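Local coordinates for protein Rv1364c/MT1410 (Mycobacterium tuberculosis, PDB 3KE6), which probably regulates sigma-factor activity, combining a manganese-binding PP2C-type phosphatase domain with an anti-sigma-factor kinase domain, at residues 206-211 with 237-242; 302-307 with 358-363. All blocks are in the same frame, centred on the assembly; numbering follows the deposited sequence.

Interactions 1 and 2 illustrate, in two different domains, helix segments that meet through side-chain packing alone. The first joins two helices of the SpoIIE-type phosphatase domain, the second two helices of the histidine kinase-like ATPase domain. Their centres are 45 Å apart, on opposite sides of the chain's centre, and their nearest atoms stay about 31 Å from each other. Both rest on van der Waals contact, with no hydrogen bond between their segments. Interaction 1 follows, along the chain, the manganese ligand D188 and precedes D247, whereas the second segment of interaction 2 begins shortly after the unmodelled residues 345-356, probably part of the nucleotide lid. Strand 376-391 pairs with strands of both domains.

Interaction 1 of 2, residues 206-211 with 237-242; sequences ADLAAS and ELLLRS
L208 reaches from helix 198-212 into the angle made by L238 and L239 on helix 227-241, a helix-helix contact within the PP2C-like phosphatase fold. Its CD2 methyl does most of the touching: it lies 3.7 Å from L238 CB and 3.4 Å from L239 CD2, one neighbour near the backbone and the other at the end of a branch. The second methyl is used as well, with L208 CD1 4.0 Å from L238 CD1. CD2 thus serves both leucines of the partner helix, while CD1 meets L238 alone.

The two approaches differ. L208 and L238 meet at about a right angle, while L208 and L239 slide past one another in opposite directions. L208 can extend across because its CG is anti to the backbone N (chi1 -169°), which carries both methyls away from its own helix. L239 leaves its helix to one side and turns its CD2 branch into the contact. The backbones remain well separated, with L208 CA and L239 CA 8.2 Å apart.

Further out, A209, one residue beyond L208, packs on L145 and V147 of strand 145-147, seating helix 198-212 on the sheet. L239 also touches E204 and F205 of that helix, as well as L190, which follows the manganese ligand D188 by two residues, and L240 rests on R193 and on Y245, two residues before the ligand D247. The helix pair is thus joined to the loops next to two metal ligands, although none of its touching residues binds metal. On the flank, L238 CD2 lies over one face of the R241 guanidinium, offset toward the rim.

Interaction 2 of 2, residues 302-307 with 358-363; sequences ISEFVE and LAMAEA
M360 starts out with CG anti to its backbone N (chi1 -173°) and then bends at chi2 and chi3, a course that lays its sulfur and terminal methyl against E304 and F305. In F305 it is CG anti to the carbonyl carbon (chi1 -70°) that sends the ring toward the same partner helix. The contact belongs to the Bergerat-type ATPase fold of the GHKL family. Helix 292-312 carries a sequence resembling the N-box, and helix 358-362 follows the unmodelled segment 345-356, probably part of the nucleotide lid.

The M360 sulfur meets the aliphatic base of E304, with SD 3.7 Å from CB and 3.9 Å from CG; the carboxylate makes no contact with the 358-363 segment. Beyond it, M360 CE lies 3.9 Å from F305 CE1, approaching the ring obliquely. A361 adds a second oblique contact, its CB 3.9 Å from F305 CZ. The helix segments run nearly antiparallel, at 160°, with axes 10.5 Å apart, a gap bridged by the long M360 and F305 side chains.

Strands lie against the pair as well: F305 packs on V338 and A379, and A361 on A368. Helix 273-288 packs against helix 292-312 through I302 on V277 and L281, and through a hydrogen bond between S303 OG and R278 NH2.

Interaction 1 of 2, residues 206-211 with 237-242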
loop_
_atom_site.group_PDB
_atom_site.type_symbol
_atom_site.label_atom_id
_atom_site.label_comp_id
_atom_site.label_asym_id
_atom_site.label_seq_id
_atom_site.Cartn_x
_atom_site.Cartn_y
_atom_site.Cartn_z
ATOM N N ALA A 206 3.550 13.986 17.193
ATOM C CA ALA A 206 2.843 13.004 18.035
ATOM C C ALA A 206 1.468 13.496 18.507
ATOM O O ALA A 206 0.473 12.812 18.307
ATOM C CB ALA A 206 3.701 12.614 19.240
ATOM N N ASP A 207 1.424 14.676 19.125
ATOM C CA ASP A 207 0.172 15.233 19.668
ATOM C C ASP A 207 -0.888 15.435 18.596
ATOM O O ASP A 207 -2.065 15.207 18.841
ATOM C CB ASP A 207 0.413 16.585 20.386
ATOM C CG ASP A 207 1.225 16.442 21.669
ATOM O OD1 ASP A 207 1.894 15.400 21.841
ATOM O OD2 ASP A 207 1.210 17.386 22.504
ATOM N N LEU A 208 -0.459 15.889 17.424
ATOM C CA LEU A 208 -1.363 16.186 16.315
ATOM C C LEU A 208 -1.954 14.903 15.741
ATOM O O LEU A 208 -3.151 14.819 15.483
ATOM C CB LEU A 208 -0.610 16.955 15.227
ATOM C CG LEU A 208 -1.384 17.611 14.082
ATOM C CD1 LEU A 208 -2.599 18.400 14.581
ATOM C CD2 LEU A 208 -0.423 18.522 13.301
ATOM N N ALA A 209 -1.101 13.903 15.551
ATOM C CA ALA A 209 -1.556 12.585 15.157
ATOM C C ALA A 209 -2.610 12.076 16.144
ATOM O O ALA A 209 -3.619 11.494 15.741
ATOM C CB ALA A 209 -0.380 11.619 15.065
ATOM N N ALA A 210 -2.390 12.322 17.434
ATOM C CA ALA A 210 -3.348 11.923 18.461
ATOM C C ALA A 210 -4.629 12.709 18.287
ATOM O O ALA A 210 -5.712 12.146 18.304
ATOM C CB ALA A 210 -2.771 12.134 19.844
ATOM N N SER A 211 -4.482 14.010 18.080
ATOM C CA SER A 211 -5.614 14.917 17.961
ATOM C C SER A 211 -6.517 14.536 16.785
ATOM O O SER A 211 -7.725 14.348 16.945
ATOM C CB SER A 211 -5.103 16.352 17.804
ATOM O OG SER A 211 -6.169 17.256 17.593
ATOM N N GLU A 237 -0.250 18.250 6.483
ATOM C CA GLU A 237 -0.634 19.580 5.992
ATOM C C GLU A 237 -0.798 20.630 7.104
ATOM O O GLU A 237 -0.597 21.818 6.859
ATOM C CB GLU A 237 -1.893 19.478 5.117
ATOM C CG GLU A 237 -1.633 18.677 3.818
ATOM C CD GLU A 237 -2.901 18.098 3.191
ATOM O OE1 GLU A 237 -3.851 18.887 2.931
ATOM O OE2 GLU A 237 -2.935 16.858 2.955
ATOM N N LEU A 238 -1.150 20.201 8.313
ATOM C CA LEU A 238 -1.106 21.094 9.470
ATOM C C LEU A 238 0.343 21.298 9.937
ATOM O O LEU A 238 0.747 22.423 10.231
ATOM C CB LEU A 238 -1.983 20.580 10.614
ATOM C CG LEU A 238 -3.485 20.739 10.377
ATOM C CD1 LEU A 238 -4.310 19.874 11.325
ATOM C CD2 LEU A 238 -3.883 22.191 10.502
ATOM N N LEU A 239 1.129 20.224 9.993
ATOM C CA LEU A 239 2.542 20.352 10.368
ATOM C C LEU A 239 3.303 21.340 9.475
ATOM O O LEU A 239 4.199 22.037 9.951
ATOM C CB LEU A 239 3.273 19.006 10.344
ATOM C CG LEU A 239 3.149 18.011 11.503
ATOM C CD1 LEU A 239 4.390 17.123 11.516
ATOM C CD2 LEU A 239 2.966 18.673 12.855
ATOM N N LEU A 240 2.942 21.404 8.196
ATOM C CA LEU A 240 3.637 22.265 7.240
ATOM C C LEU A 240 2.842 23.508 6.830
ATOM O O LEU A 240 3.373 24.365 6.123
ATOM C CB LEU A 240 3.992 21.457 5.994
ATOM C CG LEU A 240 4.786 20.170 6.241
ATOM C CD1 LEU A 240 4.881 19.360 4.955
ATOM C CD2 LEU A 240 6.168 20.475 6.803
ATOM N N ARG A 241 1.584 23.593 7.270
ATOM C CA ARG A 241 0.672 24.693 6.919
ATOM C C ARG A 241 1.360 26.048 6.897
ATOM O O ARG A 241 1.388 26.722 5.865
ATOM C CB ARG A 241 -0.511 24.740 7.906
ATOM C CG ARG A 241 -1.368 26.010 7.852
ATOM C CD ARG A 241 -2.261 26.155 9.091
ATOM N NE ARG A 241 -3.509 25.384 8.996
ATOM C CZ ARG A 241 -4.535 25.482 9.847
ATOM N NH1 ARG A 241 -4.493 26.319 10.882
ATOM N NH2 ARG A 241 -5.618 24.744 9.663
ATOM N N SER A 242 1.898 26.434 8.050
ATOM C CA SER A 242 2.529 27.739 8.220
ATOM C C SER A 242 4.048 27.648 8.126
ATOM O O SER A 242 4.704 28.542 7.579
ATOM C CB SER A 242 2.141 28.341 9.580
ATOM O OG SER A 242 2.642 27.551 10.650
#

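Interaction 2 of 2, residues 302-307 with 358-363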
loop_
_atom_site.group_PDB
_atom_site.type_symbol
_atom_site.label_atom_id
_atom_site.label_comp_id
_atom_site.label_asym_id
_atom_site.label_seq_id
_atom_site.Cartn_x
_atom_site.Cartn_y
_atom_site.Cartn_z
ATOM N N ILE A 302 -16.893 -7.854 -14.495
ATOM C CA ILE A 302 -17.779 -8.838 -13.893
ATOM C C ILE A 302 -19.193 -8.649 -14.374
ATOM O O ILE A 302 -19.880 -9.639 -14.641
ATOM C CB ILE A 302 -17.676 -8.794 -12.355
ATOM C CG1 ILE A 302 -16.243 -9.203 -11.959
ATOM C CG2 ILE A 302 -18.693 -9.689 -11.699
ATOM C CD1 ILE A 302 -16.111 -9.644 -10.529
ATOM N N SER A 303 -19.622 -7.397 -14.515
ATOM C CA SER A 303 -20.930 -7.105 -15.053
ATOM C C SER A 303 -21.068 -7.746 -16.434
ATOM O O SER A 303 -22.086 -8.337 -16.759
ATOM C CB SER A 303 -21.123 -5.589 -15.134
ATOM O OG SER A 303 -22.428 -5.244 -15.598
ATOM N N GLU A 304 -20.022 -7.667 -17.247
ATOM C CA GLU A 304 -20.108 -8.207 -18.594
ATOM C C GLU A 304 -20.129 -9.740 -18.576
ATOM O O GLU A 304 -20.850 -10.368 -19.377
ATOM C CB GLU A 304 -19.011 -7.638 -19.505
ATOM C CG GLU A 304 -19.351 -6.248 -20.097
ATOM C CD GLU A 304 -20.643 -6.219 -20.939
ATOM O OE1 GLU A 304 -20.605 -6.656 -22.120
ATOM O OE2 GLU A 304 -21.697 -5.734 -20.439
ATOM N N PHE A 305 -19.396 -10.335 -17.638
ATOM C CA PHE A 305 -19.418 -11.781 -17.474
ATOM C C PHE A 305 -20.813 -12.248 -17.113
ATOM O O PHE A 305 -21.281 -13.255 -17.617
ATOM C CB PHE A 305 -18.486 -12.228 -16.351
ATOM C CG PHE A 305 -17.019 -12.089 -16.652
ATOM C CD1 PHE A 305 -16.547 -11.980 -17.935
ATOM C CD2 PHE A 305 -16.089 -12.115 -15.593
ATOM C CE1 PHE A 305 -15.178 -11.873 -18.175
ATOM C CE2 PHE A 305 -14.713 -12.006 -15.820
ATOM C CZ PHE A 305 -14.256 -11.886 -17.113
ATOM N N VAL A 306 -21.472 -11.529 -16.211
ATOM C CA VAL A 306 -22.811 -11.909 -15.795
ATOM C C VAL A 306 -23.753 -11.742 -16.958
ATOM O O VAL A 306 -24.501 -12.666 -17.248
ATOM C CB VAL A 306 -23.328 -11.104 -14.596
ATOM C CG1 VAL A 306 -24.803 -11.413 -14.338
ATOM C CG2 VAL A 306 -22.468 -11.379 -13.338
ATOM N N GLU A 307 -23.701 -10.591 -17.639
ATOM C CA GLU A 307 -24.583 -10.345 -18.801
ATOM C C GLU A 307 -24.375 -11.401 -19.906
ATOM O O GLU A 307 -25.350 -11.906 -20.477
ATOM C CB GLU A 307 -24.386 -8.951 -19.393
ATOM C CG GLU A 307 -24.687 -7.785 -18.454
ATOM C CD GLU A 307 -26.127 -7.262 -18.512
ATOM O OE1 GLU A 307 -27.059 -8.045 -18.803
ATOM O OE2 GLU A 307 -26.326 -6.051 -18.230
ATOM N N LEU A 358 -12.925 -12.206 -23.391
ATOM C CA LEU A 358 -11.464 -12.151 -23.235
ATOM C C LEU A 358 -10.892 -10.763 -23.510
ATOM O O LEU A 358 -10.467 -10.079 -22.575
ATOM C CB LEU A 358 -10.773 -13.178 -24.149
ATOM C CG LEU A 358 -10.528 -14.565 -23.556
ATOM C CD1 LEU A 358 -10.017 -15.528 -24.652
ATOM C CD2 LEU A 358 -9.561 -14.466 -22.371
ATOM N N ALA A 359 -10.892 -10.357 -24.782
ATOM C CA ALA A 359 -10.295 -9.077 -25.209
ATOM C C ALA A 359 -10.865 -7.883 -24.429
ATOM O O ALA A 359 -10.173 -6.892 -24.187
ATOM C CB ALA A 359 -10.487 -8.873 -26.728
ATOM N N MET A 360 -12.141 -8.004 -24.062
ATOM C CA MET A 360 -12.857 -7.040 -23.237
ATOM C C MET A 360 -12.164 -6.941 -21.904
ATOM O O MET A 360 -11.659 -5.884 -21.533
ATOM C CB MET A 360 -14.303 -7.527 -23.035
ATOM C CG MET A 360 -15.267 -6.561 -22.334
ATOM S SD MET A 360 -15.548 -6.736 -20.545
ATOM C CE MET A 360 -15.303 -8.483 -20.159
ATOM N N ALA A 361 -12.113 -8.073 -21.211
ATOM C CA ALA A 361 -11.656 -8.130 -19.831
ATOM C C ALA A 361 -10.143 -7.995 -19.736
ATOM O O ALA A 361 -9.645 -7.304 -18.840
ATOM C CB ALA A 361 -12.112 -9.421 -19.189
ATOM N N GLU A 362 -9.413 -8.633 -20.659
ATOM C CA GLU A 362 -7.944 -8.519 -20.670
ATOM C C GLU A 362 -7.495 -7.073 -20.811
ATOM O O GLU A 362 -6.451 -6.699 -20.281
ATOM C CB GLU A 362 -7.291 -9.415 -21.736
ATOM C CG GLU A 362 -6.968 -10.828 -21.198
ATOM C CD GLU A 362 -6.541 -11.833 -22.279
ATOM O OE1 GLU A 362 -6.363 -11.445 -23.462
ATOM O OE2 GLU A 362 -6.392 -13.027 -21.931
ATOM N N ALA A 363 -8.305 -6.264 -21.486
ATOM C CA ALA A 363 -8.038 -4.839 -21.630
ATOM C C ALA A 363 -8.452 -3.982 -20.420
ATOM O O ALA A 363 -8.110 -2.811 -20.391
ATOM C CB ALA A 363 -8.711 -4.315 -22.885
#